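Local coordinates for protein deacetylase EF_0837 (Enterococcus faecalis, PDB 2ICS) that is a binuclear-zinc amidohydrolase with a TIM barrel and, in vitro, deacetylates acetyl-(R)-mandelate with very low efficiency, at residues A173-I176 with Q177-Q181. Sequence-based numbering, arbitrary orientation.
Sequences AKQI and QQENQ
Lys174 and Gln177 run side by side on the inner flank of helix 168-178, and the ammonium NZ of Lys174 reaches OE1 of Gln177 at 2.7 Å, in the plane of the amide carbonyl. The lysine gets there by curling: bends at chi2 and chi3 (-64° and -70°) bring its end back over the next turn, while the glutamine stretches out to meet it. Packing is tight here: Gln177 is buried against Leu185, as is Ile176 against Ala136 and Val139 of helix 136-145. NZ also makes salt bridges to Glu204 and Asp207, and NE2 of Gln177 donates to Ile183 O and Asp207 OD1, which leaves little doubt about which way the amide faces. The backbone follows the i to i+4 pattern of an alpha-helix, Gln177 N giving to Ala173 O at 2.9 Å and Gln178 N to Lys174 O at 3.0 Å.

The outer flank is looser. Gln175 NE2 donates to Glu179 OE2, four residues on, at 2.8 Å; the carboxylate oxygen is met end-on, but it lies out of the plane of the Gln175 amide and the bond is bent (143° at the hydrogen). Beneath it, Glu179 N bonds Gln175 O at 2.9 Å. Gln175 is exposed, so water can probably compete for this pair. The inner amide, probably polarised between Lys174 at its oxygen and Asp207 at its nitrogen, probably helps fix the helix's C-terminal turn against the segment leading into strand 186-189, which carries zinc ligand His188.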
loop_
_atom_site.group_PDB
_atom_site.type_symbol
_atom_site.label_atom_id
_atom_site.label_comp_id
_atom_site.label_asym_id
_atom_site.label_seq_id
_atom_site.Cartn_x
_atom_site.Cartn_y
_atom_site.Cartn_z
ATOM N N ALA A 173 -4.316 3.526 20.456
ATOM C CA ALA A 173 -4.341 3.894 19.042
ATOM C C ALA A 173 -5.733 4.409 18.672
ATOM O O ALA A 173 -5.867 5.428 17.999
ATOM C CB ALA A 173 -3.968 2.688 18.178
ATOM N N LYS A 174 -6.770 3.709 19.120
ATOM C CA LYS A 174 -8.133 4.136 18.831
ATOM C C LYS A 174 -8.448 5.486 19.490
ATOM O O LYS A 174 -9.176 6.304 18.930
ATOM C CB LYS A 174 -9.129 3.071 19.297
ATOM C CG LYS A 174 -9.047 1.768 18.501
ATOM C CD LYS A 174 -9.417 1.979 17.029
ATOM C CE LYS A 174 -10.903 2.271 16.859
ATOM N NZ LYS A 174 -11.262 2.610 15.449
ATOM N N GLN A 175 -7.893 5.717 20.677
ATOM C CA GLN A 175 -8.108 6.972 21.392
ATOM C C GLN A 175 -7.454 8.106 20.609
ATOM O O GLN A 175 -8.057 9.157 20.392
ATOM C CB GLN A 175 -7.496 6.893 22.791
ATOM C CG GLN A 175 -7.524 8.197 23.573
ATOM C CD GLN A 175 -6.677 8.131 24.831
ATOM O OE1 GLN A 175 -6.873 7.255 25.678
ATOM N NE2 GLN A 175 -5.727 9.056 24.961
ATOM N N ILE A 176 -6.209 7.878 20.198
ATOM C CA ILE A 176 -5.451 8.846 19.420
ATOM C C ILE A 176 -6.187 9.163 18.120
ATOM O O ILE A 176 -6.132 10.292 17.627
ATOM C CB ILE A 176 -4.052 8.299 19.075
ATOM C CG1 ILE A 176 -3.249 8.101 20.361
ATOM C CG2 ILE A 176 -3.335 9.249 18.113
ATOM C CD1 ILE A 176 -1.932 7.408 20.154
ATOM N N GLN A 177 -6.868 8.161 17.567
ATOM C CA GLN A 177 -7.623 8.339 16.330
ATOM C C GLN A 177 -8.788 9.275 16.621
ATOM O O GLN A 177 -9.077 10.194 15.851
ATOM C CB GLN A 177 -8.151 6.991 15.822
ATOM C CG GLN A 177 -8.998 7.088 14.550
ATOM C CD GLN A 177 -9.484 5.729 14.051
ATOM O OE1 GLN A 177 -10.175 4.999 14.767
ATOM N NE2 GLN A 177 -9.123 5.386 12.819
ATOM N N GLN A 178 -9.447 9.030 17.746
ATOM C CA GLN A 178 -10.578 9.834 18.178
ATOM C C GLN A 178 -10.145 11.291 18.373
ATOM O O GLN A 178 -10.876 12.219 18.036
ATOM C CB GLN A 178 -11.120 9.279 19.495
ATOM C CG GLN A 178 -12.378 9.961 20.007
ATOM C CD GLN A 178 -13.615 9.546 19.236
ATOM O OE1 GLN A 178 -13.707 9.755 18.026
ATOM N NE2 GLN A 178 -14.576 8.950 19.937
ATOM N N GLU A 179 -8.947 11.477 18.914
ATOM C CA GLU A 179 -8.413 12.809 19.177
ATOM C C GLU A 179 -7.920 13.560 17.943
ATOM O O GLU A 179 -7.598 14.747 18.031
ATOM C CB GLU A 179 -7.274 12.718 20.200
ATOM C CG GLU A 179 -7.721 12.359 21.611
ATOM C CD GLU A 179 -6.554 12.132 22.558
ATOM O OE1 GLU A 179 -5.657 12.998 22.626
ATOM O OE2 GLU A 179 -6.536 11.085 23.242
ATOM N N ASN A 180 -7.857 12.884 16.800
ATOM C CA ASN A 180 -7.386 13.530 15.584
ATOM C C ASN A 180 -8.310 13.372 14.374
ATOM O O ASN A 180 -7.891 12.918 13.304
ATOM C CB ASN A 180 -5.980 13.036 15.236
ATOM C CG ASN A 180 -4.971 13.334 16.334
ATOM O OD1 ASN A 180 -5.064 12.802 17.441
ATOM N ND2 ASN A 180 -4.001 14.192 16.031
ATOM N N GLN A 181 -9.571 13.745 14.561
ATOM C CA GLN A 181 -10.569 13.704 13.497
ATOM C C GLN A 181 -10.706 12.357 12.792
ATOM O O GLN A 181 -10.873 12.306 11.575
ATOM C CB GLN A 181 -10.249 14.784 12.459
ATOM C CG GLN A 181 -9.797 16.111 13.061
ATOM C CD GLN A 181 -10.808 16.694 14.035
ATOM O OE1 GLN A 181 -11.920 17.064 13.651
ATOM N NE2 GLN A 181 -10.425 16.777 15.308
#